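Local atomic coordinates of CDP-4-keto-6-deoxy-D-glucose-3-dehydrase (Yersinia pseudotuberculosis, PDB entry 3BB8), a protein that probably catalyses the pyridoxal-phosphate-dependent dehydration of CDP-4-keto-6-deoxy-D-glucose at C3, a step toward the dideoxy sugars of lipopolysaccharide. Residues D140-Y144 with E332-T337; R313-F317 with D341-F347; G379-R383 with T401-M405. The protein carries 1 engineered substitution. All coordinates share one frame; numbering follows the deposited sequence.

Interaction 1 of 3, residues D140-Y144 with E332-T337; sequences DIPTY and ELPEAT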
ATOM      1  N   ASP A 140       3.683   5.311  30.853  1.00 47.02           N
ATOM      2  CA  ASP A 140       3.553   6.265  31.948  1.00 46.75           C
ATOM      3  C   ASP A 140       2.519   7.338  31.626  1.00 45.71           C
ATOM      4  O   ASP A 140       2.413   7.790  30.485  1.00 45.74           O
ATOM      5  CB  ASP A 140       4.904   6.913  32.256  1.00 49.83           C
ATOM      6  CG  ASP A 140       4.774   8.145  33.130  1.00 54.72           C
ATOM      7  OD1 ASP A 140       4.544   9.243  32.582  1.00 55.80           O
ATOM      8  OD2 ASP A 140       4.900   8.014  34.367  1.00 59.28           O
ATOM      9  N   ILE A 141       1.757   7.741  32.638  1.00 44.28           N
ATOM     10  CA  ILE A 141       0.986   8.977  32.571  1.00 42.80           C
ATOM     11  C   ILE A 141       1.669  10.095  33.351  1.00 41.33           C
ATOM     12  O   ILE A 141       2.285   9.855  34.390  1.00 39.25           O
ATOM     13  CB  ILE A 141      -0.441   8.782  33.116  1.00 42.70           C
ATOM     14  CG1 ILE A 141      -1.115   7.590  32.433  1.00 43.09           C
ATOM     15  CG2 ILE A 141      -1.263  10.046  32.922  1.00 40.47           C
ATOM     16  CD1 ILE A 141      -2.287   7.026  33.204  1.00 44.03           C
ATOM     17  N   PRO A 142       1.555  11.319  32.844  1.00 40.78           N
ATOM     18  CA  PRO A 142       0.642  11.610  31.734  1.00 40.52           C
ATOM     19  C   PRO A 142       1.398  11.979  30.461  1.00 39.92           C
ATOM     20  O   PRO A 142       0.896  12.758  29.650  1.00 40.45           O
ATOM     21  CB  PRO A 142      -0.148  12.816  32.244  1.00 39.32           C
ATOM     22  CG  PRO A 142       0.778  13.491  33.193  1.00 39.51           C
ATOM     23  CD  PRO A 142       1.563  12.393  33.852  1.00 40.75           C
ATOM     24  N   THR A 143       2.593  11.423  30.294  1.00 39.28           N
ATOM     25  CA  THR A 143       3.303  11.501  29.023  1.00 38.78           C
ATOM     26  C   THR A 143       2.745  10.500  28.017  1.00 38.40           C
ATOM     27  O   THR A 143       2.809  10.719  26.807  1.00 39.37           O
ATOM     28  CB  THR A 143       4.811  11.247  29.203  1.00 39.19           C
ATOM     29  OG1 THR A 143       5.038   9.852  29.446  1.00 39.83           O
ATOM     30  CG2 THR A 143       5.352  12.055  30.372  1.00 40.25           C
ATOM     31  N   TYR A 144       2.197   9.401  28.525  1.00 36.59           N
ATOM     32  CA  TYR A 144       1.600   8.379  27.674  1.00 35.90           C
ATOM     33  C   TYR A 144       2.593   7.645  26.772  1.00 36.12           C
ATOM     34  O   TYR A 144       2.232   7.138  25.717  1.00 34.39           O
ATOM     35  CB  TYR A 144       0.454   8.978  26.856  1.00 35.22           C
ATOM     36  CG  TYR A 144      -0.577   9.653  27.728  1.00 37.25           C
ATOM     37  CD1 TYR A 144      -0.555  11.035  27.925  1.00 36.70           C
ATOM     38  CD2 TYR A 144      -1.533   8.906  28.417  1.00 35.30           C
ATOM     39  CE1 TYR A 144      -1.452  11.657  28.784  1.00 34.54           C
ATOM     40  CE2 TYR A 144      -2.430   9.517  29.283  1.00 36.51           C
ATOM     41  CZ  TYR A 144      -2.383  10.898  29.463  1.00 35.84           C
ATOM     42  OH  TYR A 144      -3.260  11.515  30.333  1.00 35.85           O
ATOM     43  N   GLU A 332      -6.434  14.842  34.660  1.00 46.00           N
ATOM     44  CA  GLU A 332      -4.986  14.970  34.659  1.00 45.57           C
ATOM     45  C   GLU A 332      -4.548  15.526  33.308  1.00 45.54           C
ATOM     46  O   GLU A 332      -4.849  14.946  32.259  1.00 44.76           O
ATOM     47  CB  GLU A 332      -4.352  13.607  34.921  1.00 45.97           C
ATOM     48  CG  GLU A 332      -4.354  13.231  36.392  1.00 48.58           C
ATOM     49  CD  GLU A 332      -4.294  11.740  36.613  1.00 49.46           C
ATOM     50  OE1 GLU A 332      -3.494  11.070  35.932  1.00 52.07           O
ATOM     51  OE2 GLU A 332      -5.043  11.235  37.474  1.00 49.07           O
ATOM     52  N   LEU A 333      -3.851  16.657  33.334  1.00 43.64           N
ATOM     53  CA  LEU A 333      -3.409  17.290  32.098  1.00 43.42           C
ATOM     54  C   LEU A 333      -2.100  16.711  31.572  1.00 43.77           C
ATOM     55  O   LEU A 333      -1.253  16.269  32.345  1.00 42.96           O
ATOM     56  CB  LEU A 333      -3.287  18.802  32.303  1.00 40.64           C
ATOM     57  CG  LEU A 333      -4.627  19.482  32.589  1.00 39.33           C
ATOM     58  CD1 LEU A 333      -4.402  20.947  32.939  1.00 39.42           C
ATOM     59  CD2 LEU A 333      -5.535  19.353  31.383  1.00 35.59           C
ATOM     60  N   PRO A 334      -1.922  16.712  30.239  1.00 44.60           N
ATOM     61  CA  PRO A 334      -0.724  16.184  29.576  1.00 44.80           C
ATOM     62  C   PRO A 334       0.597  16.861  29.931  1.00 45.90           C
ATOM     63  O   PRO A 334       0.647  18.056  30.223  1.00 45.97           O
ATOM     64  CB  PRO A 334      -1.069  16.307  28.095  1.00 43.81           C
ATOM     65  CG  PRO A 334      -1.952  17.505  28.057  1.00 45.21           C
ATOM     66  CD  PRO A 334      -2.847  17.298  29.253  1.00 44.03           C
ATOM     67  N   GLU A 335       1.670  16.079  29.898  1.00 46.18           N
ATOM     68  CA  GLU A 335       2.993  16.595  30.213  1.00 46.70           C
ATOM     69  C   GLU A 335       4.066  16.094  29.247  1.00 47.41           C
ATOM     70  O   GLU A 335       4.279  14.885  29.094  1.00 45.35           O
ATOM     71  CB  GLU A 335       3.368  16.222  31.650  1.00 46.28           C
ATOM     72  CG  GLU A 335       2.744  17.120  32.704  1.00 48.39           C
ATOM     73  CD  GLU A 335       2.843  16.538  34.104  1.00 51.15           C
ATOM     74  OE1 GLU A 335       3.823  15.813  34.390  1.00 51.24           O
ATOM     75  OE2 GLU A 335       1.941  16.815  34.926  1.00 52.69           O
ATOM     76  N   ALA A 336       4.738  17.036  28.590  1.00 47.04           N
ATOM     77  CA  ALA A 336       5.798  16.699  27.655  1.00 47.01           C
ATOM     78  C   ALA A 336       6.866  15.917  28.397  1.00 47.12           C
ATOM     79  O   ALA A 336       7.104  16.150  29.579  1.00 48.06           O
ATOM     80  CB  ALA A 336       6.396  17.965  27.068  1.00 47.75           C
ATOM     81  N   THR A 337       7.503  14.981  27.705  1.00 47.94           N
ATOM     82  CA  THR A 337       8.557  14.174  28.306  1.00 47.84           C
ATOM     83  C   THR A 337       9.764  15.064  28.599  1.00 47.71           C
ATOM     84  O   THR A 337      10.071  15.983  27.836  1.00 44.69           O
ATOM     85  CB  THR A 337       8.960  13.012  27.367  1.00 46.89           C
ATOM     86  OG1 THR A 337       7.879  12.076  27.291  1.00 46.69           O
ATOM     87  CG2 THR A 337      10.196  12.290  27.884  1.00 46.60           C
TER
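P142 presses the CG edge of its ring against the backbone of 332-337, its CG lying 3.5 Å from L333 O. The same CG meets E335 at CD, 3.8 Å away, and the glutamate side chain crosses the ring obliquely, so that its carboxylate as well as its CB and CG lies beside P142 CG. A proline suits this place because its ring has no polar side-chain atom to satisfy and can lie directly against the neighbouring backbone. Next to it, T143 turns its methyl to E335 O, with CG2 3.3 Å from that oxygen, and its CA adds a CA-H...O contact to the same carbonyl at 3.5 Å. T337 comes across at about a right angle, its OG1 3.7 Å from T143 CB, while the hydroxyl itself bonds to L171 O.

The turn behind these contacts is shaped by a cis peptide before P142 and by T143, whose OG1 sits between its backbone N and carbonyl carbon (chi1 74°). From there T143 OG1 reaches back to D140 OD1 at 3.2 Å, on the anti side of the carboxylate. E332 brushes I141 CG2 but directs its charge to R403 and K352.

The turn joins strands 133-140 and 145-146 and faces the loop leaving strand 331-332; helix 293-323 packs on L333, P334 and E335, whereas helix 399-407 touches I141 and Y144.

Interaction 2 of 3, residues R313-F317 with D341-F347; sequences RKANF and DPSWFGF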
ATOM      1  N   ARG A 313       0.745  23.947  16.623  1.00 47.03           N
ATOM      2  CA  ARG A 313       0.333  22.859  17.500  1.00 45.72           C
ATOM      3  C   ARG A 313       0.887  23.080  18.899  1.00 46.17           C
ATOM      4  O   ARG A 313       0.202  22.830  19.888  1.00 45.88           O
ATOM      5  CB  ARG A 313       0.804  21.504  16.946  1.00 41.62           C
ATOM      6  CG  ARG A 313       0.016  21.055  15.720  1.00 38.26           C
ATOM      7  CD  ARG A 313       0.682  19.897  14.990  1.00 36.49           C
ATOM      8  NE  ARG A 313      -0.213  19.359  13.972  1.00 35.78           N
ATOM      9  CZ  ARG A 313      -1.215  18.518  14.218  1.00 37.64           C
ATOM     10  NH1 ARG A 313      -1.451  18.100  15.459  1.00 34.56           N
ATOM     11  NH2 ARG A 313      -2.003  18.117  13.225  1.00 36.43           N
ATOM     12  N   LYS A 314       2.126  23.548  18.985  1.00 46.74           N
ATOM     13  CA  LYS A 314       2.726  23.798  20.290  1.00 48.41           C
ATOM     14  C   LYS A 314       1.971  24.926  20.997  1.00 48.36           C
ATOM     15  O   LYS A 314       1.745  24.873  22.205  1.00 46.81           O
ATOM     16  CB  LYS A 314       4.196  24.181  20.135  1.00 49.03           C
ATOM     17  CG  LYS A 314       5.075  23.061  19.626  1.00 51.67           C
ATOM     18  CD  LYS A 314       6.516  23.526  19.515  1.00 53.28           C
ATOM     19  CE  LYS A 314       7.420  22.415  19.033  1.00 53.61           C
ATOM     20  NZ  LYS A 314       8.796  22.911  18.774  1.00 53.67           N
ATOM     21  N   ALA A 315       1.578  25.935  20.224  1.00 47.79           N
ATOM     22  CA  ALA A 315       0.852  27.087  20.742  1.00 48.25           C
ATOM     23  C   ALA A 315      -0.486  26.658  21.332  1.00 48.84           C
ATOM     24  O   ALA A 315      -0.765  26.896  22.508  1.00 50.19           O
ATOM     25  CB  ALA A 315       0.629  28.107  19.622  1.00 46.89           C
ATOM     26  N   ASN A 316      -1.312  26.025  20.505  1.00 49.19           N
ATOM     27  CA  ASN A 316      -2.619  25.552  20.935  1.00 48.59           C
ATOM     28  C   ASN A 316      -2.516  24.659  22.168  1.00 47.45           C
ATOM     29  O   ASN A 316      -3.389  24.684  23.029  1.00 47.33           O
ATOM     30  CB  ASN A 316      -3.303  24.794  19.798  1.00 49.08           C
ATOM     31  CG  ASN A 316      -3.761  25.713  18.684  1.00 50.47           C
ATOM     32  OD1 ASN A 316      -4.360  25.270  17.703  1.00 51.28           O
ATOM     33  ND2 ASN A 316      -3.485  27.002  18.833  1.00 50.40           N
ATOM     34  N   PHE A 317      -1.448  23.874  22.253  1.00 45.09           N
ATOM     35  CA  PHE A 317      -1.257  22.995  23.402  1.00 44.93           C
ATOM     36  C   PHE A 317      -1.061  23.803  24.685  1.00 46.98           C
ATOM     37  O   PHE A 317      -1.727  23.560  25.691  1.00 45.69           O
ATOM     38  CB  PHE A 317      -0.035  22.104  23.201  1.00 39.83           C
ATOM     39  CG  PHE A 317       0.279  21.233  24.385  1.00 40.22           C
ATOM     40  CD1 PHE A 317      -0.291  19.971  24.510  1.00 37.87           C
ATOM     41  CD2 PHE A 317       1.151  21.672  25.378  1.00 40.33           C
ATOM     42  CE1 PHE A 317       0.004  19.161  25.597  1.00 37.62           C
ATOM     43  CE2 PHE A 317       1.452  20.862  26.473  1.00 40.91           C
ATOM     44  CZ  PHE A 317       0.876  19.602  26.579  1.00 38.18           C
ATOM     45  N   ASP A 341      10.764  18.619  23.057  1.00 50.22           N
ATOM     46  CA  ASP A 341       9.910  19.686  22.558  1.00 51.71           C
ATOM     47  C   ASP A 341       8.891  19.010  21.633  1.00 51.92           C
ATOM     48  O   ASP A 341       8.988  19.076  20.409  1.00 53.69           O
ATOM     49  CB  ASP A 341      10.755  20.720  21.800  1.00 52.73           C
ATOM     50  CG  ASP A 341       9.983  21.990  21.467  1.00 54.84           C
ATOM     51  OD1 ASP A 341       8.817  22.126  21.904  1.00 56.41           O
ATOM     52  OD2 ASP A 341      10.550  22.859  20.767  1.00 54.84           O
ATOM     53  N   PRO A 342       7.907  18.355  22.242  1.00 51.44           N
ATOM     54  CA  PRO A 342       6.941  17.546  21.491  1.00 50.21           C
ATOM     55  C   PRO A 342       6.123  18.395  20.522  1.00 48.54           C
ATOM     56  O   PRO A 342       5.509  19.379  20.933  1.00 49.41           O
ATOM     57  CB  PRO A 342       6.038  16.981  22.588  1.00 50.69           C
ATOM     58  CG  PRO A 342       6.109  17.987  23.680  1.00 52.37           C
ATOM     59  CD  PRO A 342       7.509  18.530  23.649  1.00 51.66           C
ATOM     60  N   SER A 343       6.119  18.011  19.251  1.00 46.44           N
ATOM     61  CA  SER A 343       5.147  18.531  18.296  1.00 43.11           C
ATOM     62  C   SER A 343       3.803  17.825  18.440  1.00 43.15           C
ATOM     63  O   SER A 343       3.517  16.861  17.730  1.00 43.38           O
ATOM     64  CB  SER A 343       5.668  18.382  16.865  1.00 42.76           C
ATOM     65  OG  SER A 343       4.738  18.895  15.928  1.00 39.33           O
ATOM     66  N   TRP A 344       2.980  18.312  19.364  1.00 41.34           N
ATOM     67  CA  TRP A 344       1.724  17.652  19.695  1.00 40.01           C
ATOM     68  C   TRP A 344       0.823  17.307  18.522  1.00 39.26           C
ATOM     69  O   TRP A 344       0.578  18.128  17.633  1.00 37.24           O
ATOM     70  CB  TRP A 344       0.939  18.471  20.734  1.00 40.33           C
ATOM     71  CG  TRP A 344       1.689  18.622  22.023  1.00 38.15           C
ATOM     72  CD1 TRP A 344       2.448  19.689  22.409  1.00 38.98           C
ATOM     73  CD2 TRP A 344       1.843  17.630  23.045  1.00 37.67           C
ATOM     74  NE1 TRP A 344       3.071  19.421  23.608  1.00 38.25           N
ATOM     75  CE2 TRP A 344       2.718  18.164  24.019  1.00 38.03           C
ATOM     76  CE3 TRP A 344       1.330  16.341  23.230  1.00 37.37           C
ATOM     77  CZ2 TRP A 344       3.095  17.448  25.165  1.00 38.85           C
ATOM     78  CZ3 TRP A 344       1.706  15.628  24.373  1.00 40.44           C
ATOM     79  CH2 TRP A 344       2.581  16.186  25.325  1.00 39.68           C
ATOM     80  N   PHE A 345       0.351  16.061  18.543  1.00 38.32           N
ATOM     81  CA  PHE A 345      -0.545  15.517  17.528  1.00 37.91           C
ATOM     82  C   PHE A 345      -1.964  15.765  18.010  1.00 36.49           C
ATOM     83  O   PHE A 345      -2.858  16.114  17.232  1.00 34.83           O
ATOM     84  CB  PHE A 345      -0.287  14.010  17.372  1.00 39.57           C
ATOM     85  CG  PHE A 345      -1.262  13.307  16.462  1.00 40.97           C
ATOM     86  CD1 PHE A 345      -2.428  12.745  16.966  1.00 43.15           C
ATOM     87  CD2 PHE A 345      -1.008  13.201  15.098  1.00 43.58           C
ATOM     88  CE1 PHE A 345      -3.326  12.084  16.128  1.00 42.48           C
ATOM     89  CE2 PHE A 345      -1.902  12.544  14.252  1.00 43.94           C
ATOM     90  CZ  PHE A 345      -3.062  11.985  14.770  1.00 43.39           C
ATOM     91  N   GLY A 346      -2.148  15.573  19.312  1.00 35.68           N
ATOM     92  CA  GLY A 346      -3.440  15.777  19.941  1.00 36.56           C
ATOM     93  C   GLY A 346      -3.219  16.129  21.397  1.00 35.22           C
ATOM     94  O   GLY A 346      -2.077  16.147  21.863  1.00 35.45           O
ATOM     95  N   PHE A 347      -4.302  16.394  22.119  1.00 36.68           N
ATOM     96  CA  PHE A 347      -4.235  16.765  23.538  1.00 35.13           C
ATOM     97  C   PHE A 347      -4.815  15.638  24.403  1.00 33.60           C
ATOM     98  O   PHE A 347      -6.030  15.531  24.546  1.00 34.32           O
ATOM     99  CB  PHE A 347      -5.038  18.048  23.754  1.00 37.20           C
ATOM    100  CG  PHE A 347      -4.771  18.726  25.067  1.00 39.75           C
ATOM    101  CD1 PHE A 347      -3.642  19.526  25.234  1.00 39.91           C
ATOM    102  CD2 PHE A 347      -5.661  18.586  26.128  1.00 39.28           C
ATOM    103  CE1 PHE A 347      -3.403  20.185  26.439  1.00 42.89           C
ATOM    104  CE2 PHE A 347      -5.437  19.238  27.340  1.00 40.26           C
ATOM    105  CZ  PHE A 347      -4.307  20.041  27.498  1.00 42.91           C
TER
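F317 lays its ring flat over the five-membered ring of W344 in a face-to-face stack, the planes only 1° apart and the centroids separated by 3.5 Å. Its CG stands anti to the backbone N (chi1 176°), which carries the ring off the helix and over the indole. F317 CB begins the contact 3.6 Å from W344 CD1. Beyond it, CG lies above the CD1-NE1 bond, CD2 and CE2 both lie nearest NE1, and CD1 lies nearest CG of the indole. F317 CE1 lies 3.3 Å from W344 CE2 at the ring fusion, and F317 CZ ends over the benzo half, 3.4 Å from W344 CZ2. The CD1 corner also touches F347, whose CD1 is 3.5 Å from F317 CD1; those two rings meet obliquely, with planes 57° apart.

The three rings form an aromatic cluster that joins the long helix 293-323 to the connection between strands 340-341 and 347-351. On the indole's other face lies P342 CB, so W344 is sandwiched between a ring and a proline. Flat aromatic groups suit a buried seam where helix and loop approach closely.

One helical turn back, R313 uses its reach to satisfy loop carbonyls. R313 NH1 donates to W344 O at 3.0 Å, in the carbonyl plane on a lone pair, and to F345 O, also at 3.0 Å but from above that carbonyl's plane. F345, whose CB bond points away from the helix, packs on D194 of the pyridoxal-phosphate site. Next along the helix, the fully extended K314 brings its NZ to D341 OD2 at 2.7 Å from above the carboxylate plane, forming a salt bridge.

Interaction 3 of 3, residues G379-R383 with T401-M405; sequences GNLTR and TDRIM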
ATOM      1  N   GLY A 379      -5.942   1.474  23.104  1.00 35.10           N
ATOM      2  CA  GLY A 379      -6.007   1.444  24.558  1.00 33.15           C
ATOM      3  C   GLY A 379      -5.021   0.424  25.091  1.00 33.02           C
ATOM      4  O   GLY A 379      -3.946   0.775  25.570  1.00 32.88           O
ATOM      5  N   ASN A 380      -5.399  -0.848  25.034  1.00 31.46           N
ATOM      6  CA  ASN A 380      -4.523  -1.927  25.467  1.00 32.13           C
ATOM      7  C   ASN A 380      -4.623  -3.016  24.405  1.00 31.29           C
ATOM      8  O   ASN A 380      -5.598  -3.774  24.367  1.00 30.83           O
ATOM      9  CB  ASN A 380      -4.945  -2.488  26.824  1.00 33.26           C
ATOM     10  CG  ASN A 380      -4.015  -3.594  27.313  1.00 35.45           C
ATOM     11  OD1 ASN A 380      -4.025  -3.954  28.494  1.00 39.15           O
ATOM     12  ND2 ASN A 380      -3.209  -4.141  26.407  1.00 34.56           N
ATOM     13  N   LEU A 381      -3.611  -3.077  23.547  1.00 29.07           N
ATOM     14  CA  LEU A 381      -3.576  -4.043  22.459  1.00 29.72           C
ATOM     15  C   LEU A 381      -3.868  -5.478  22.888  1.00 28.50           C
ATOM     16  O   LEU A 381      -4.626  -6.172  22.218  1.00 29.21           O
ATOM     17  CB  LEU A 381      -2.227  -3.967  21.731  1.00 28.99           C
ATOM     18  CG  LEU A 381      -2.104  -2.762  20.795  1.00 28.71           C
ATOM     19  CD1 LEU A 381      -0.664  -2.538  20.407  1.00 29.14           C
ATOM     20  CD2 LEU A 381      -2.983  -2.983  19.568  1.00 29.21           C
ATOM     21  N   THR A 382      -3.292  -5.915  24.002  1.00 27.66           N
ATOM     22  CA  THR A 382      -3.519  -7.278  24.465  1.00 30.70           C
ATOM     23  C   THR A 382      -4.976  -7.583  24.773  1.00 32.27           C
ATOM     24  O   THR A 382      -5.347  -8.750  24.875  1.00 34.12           O
ATOM     25  CB  THR A 382      -2.686  -7.611  25.713  1.00 31.41           C
ATOM     26  OG1 THR A 382      -3.052  -6.737  26.789  1.00 36.01           O
ATOM     27  CG2 THR A 382      -1.211  -7.464  25.417  1.00 29.34           C
ATOM     28  N   ARG A 383      -5.804  -6.548  24.918  1.00 32.48           N
ATOM     29  CA  ARG A 383      -7.227  -6.747  25.193  1.00 32.70           C
ATOM     30  C   ARG A 383      -8.094  -6.559  23.953  1.00 32.11           C
ATOM     31  O   ARG A 383      -9.327  -6.568  24.034  1.00 32.50           O
ATOM     32  CB  ARG A 383      -7.714  -5.787  26.288  1.00 33.68           C
ATOM     33  CG  ARG A 383      -7.058  -5.992  27.637  1.00 36.73           C
ATOM     34  CD  ARG A 383      -7.641  -5.044  28.674  1.00 39.10           C
ATOM     35  NE  ARG A 383      -7.000  -5.236  29.968  1.00 40.83           N
ATOM     36  CZ  ARG A 383      -7.275  -6.233  30.801  1.00 41.98           C
ATOM     37  NH1 ARG A 383      -8.197  -7.131  30.479  1.00 40.04           N
ATOM     38  NH2 ARG A 383      -6.615  -6.340  31.949  1.00 41.39           N
ATOM     39  N   THR A 401      -1.521   1.168  31.256  1.00 36.10           N
ATOM     40  CA  THR A 401      -2.099   0.896  29.944  1.00 34.70           C
ATOM     41  C   THR A 401      -3.589   0.670  30.104  1.00 35.18           C
ATOM     42  O   THR A 401      -4.390   1.211  29.348  1.00 34.51           O
ATOM     43  CB  THR A 401      -1.488  -0.373  29.301  1.00 33.58           C
ATOM     44  OG1 THR A 401      -0.073  -0.206  29.161  1.00 33.11           O
ATOM     45  CG2 THR A 401      -2.101  -0.628  27.938  1.00 31.19           C
ATOM     46  N   ASP A 402      -3.956  -0.147  31.088  1.00 37.52           N
ATOM     47  CA  ASP A 402      -5.365  -0.423  31.351  1.00 39.64           C
ATOM     48  C   ASP A 402      -6.072   0.865  31.748  1.00 39.56           C
ATOM     49  O   ASP A 402      -7.215   1.114  31.353  1.00 40.39           O
ATOM     50  CB  ASP A 402      -5.516  -1.451  32.479  1.00 41.68           C
ATOM     51  CG  ASP A 402      -5.383  -2.874  31.988  1.00 43.85           C
ATOM     52  OD1 ASP A 402      -5.981  -3.188  30.938  1.00 44.94           O
ATOM     53  OD2 ASP A 402      -4.696  -3.677  32.652  1.00 45.15           O
ATOM     54  N   ARG A 403      -5.386   1.690  32.529  1.00 39.11           N
ATOM     55  CA  ARG A 403      -5.986   2.942  32.961  1.00 41.81           C
ATOM     56  C   ARG A 403      -6.261   3.806  31.733  1.00 41.10           C
ATOM     57  O   ARG A 403      -7.285   4.490  31.657  1.00 41.30           O
ATOM     58  CB  ARG A 403      -5.054   3.681  33.927  1.00 42.63           C
ATOM     59  CG  ARG A 403      -5.784   4.688  34.793  1.00 45.15           C
ATOM     60  CD  ARG A 403      -4.834   5.580  35.555  1.00 46.49           C
ATOM     61  NE  ARG A 403      -5.557   6.640  36.250  1.00 46.50           N
ATOM     62  CZ  ARG A 403      -5.031   7.820  36.563  1.00 47.12           C
ATOM     63  NH1 ARG A 403      -3.770   8.097  36.243  1.00 43.18           N
ATOM     64  NH2 ARG A 403      -5.769   8.723  37.197  1.00 45.86           N
ATOM     65  N   ILE A 404      -5.350   3.760  30.763  1.00 38.71           N
ATOM     66  CA  ILE A 404      -5.511   4.552  29.552  1.00 36.84           C
ATOM     67  C   ILE A 404      -6.681   4.022  28.752  1.00 36.36           C
ATOM     68  O   ILE A 404      -7.485   4.786  28.222  1.00 33.57           O
ATOM     69  CB  ILE A 404      -4.228   4.518  28.678  1.00 37.42           C
ATOM     70  CG1 ILE A 404      -3.091   5.248  29.407  1.00 36.80           C
ATOM     71  CG2 ILE A 404      -4.494   5.168  27.330  1.00 34.44           C
ATOM     72  CD1 ILE A 404      -1.781   5.263  28.652  1.00 38.00           C
ATOM     73  N   MET A 405      -6.779   2.701  28.679  1.00 38.24           N
ATOM     74  CA  MET A 405      -7.858   2.063  27.940  1.00 38.01           C
ATOM     75  C   MET A 405      -9.205   2.469  28.515  1.00 37.29           C
ATOM     76  O   MET A 405     -10.164   2.679  27.774  1.00 37.87           O
ATOM     77  CB  MET A 405      -7.716   0.540  28.001  1.00 39.82           C
ATOM     78  CG  MET A 405      -8.854  -0.215  27.322  1.00 40.15           C
ATOM     79  SD  MET A 405      -8.799  -1.982  27.670  1.00 42.42           S
ATOM     80  CE  MET A 405      -9.032  -1.953  29.446  1.00 41.39           C
TER
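R383 and D402 meet because the arginine sets CG anti to its carbonyl carbon (chi1 -63°) and then runs extended to NE, so that the guanidinium arrives across the aspartate at about a right angle. R383 NE donates to D402 OD1 in a salt bridge; the modelled 2.5 Å is very short and its exact length is doubtful. A second, weak bond accompanies the first, from R383 NH2 to D402 OD2 at 3.4 Å, and the guanidinium and carboxylate planes are twisted 49° apart. M405 bends at its last torsion (chi3 63°), which folds CE back beside the arginine chain: SD is 3.4 Å and CE 3.5 Å from R383 CD. The flexible thioether suits this spot, covering the aliphatic part of R383 without competing for its charge.

T401 offers its methyl inward, CG2 standing 3.3 Å from G379 O and 3.6 Å from N380 CB, while T401 OG1, on the other branch, hydrogen-bonds D138. Glycine fits at G379, where phi is positive and CA comes within 3.9 Å of M405 CA, bringing loop backbone directly onto the helix.

R383 also bonds through NH1 to S271 of the second subunit, and M405 packs on P273 of that subunit. The helix 399-407 and the loop before strand 393-394 thereby form a piece of the dimer interface, in keeping with the aspartate aminotransferase fold, whose enzymes commonly work as dimers.

How the interactions relate
Interactions 1 and 2 both involve helix 293-323 and strand 347-351 and touch directly: P334 packs on F317 and F347, and A336 on P342 and W344, so the loop between strands 331-332 and 340-341 packs against the aromatic cluster. Interactions 1 and 3 share helix 399-407, through the E332-R403 salt bridge and Y144 against I404. Interactions 2 and 3 stay about 11 Å apart at their nearest atoms. Chemistry follows place. Buried 313-317/341-347 relies on stacked rings and arginine-to-carbonyl bonds, with the F345 side chain about 5 Å from the cofactor; partly buried 140-144/332-337 is mostly proline and methyl packing. Interactions 2 and 3 each have a salt bridge, but R383-D402 lies beside the second subunit.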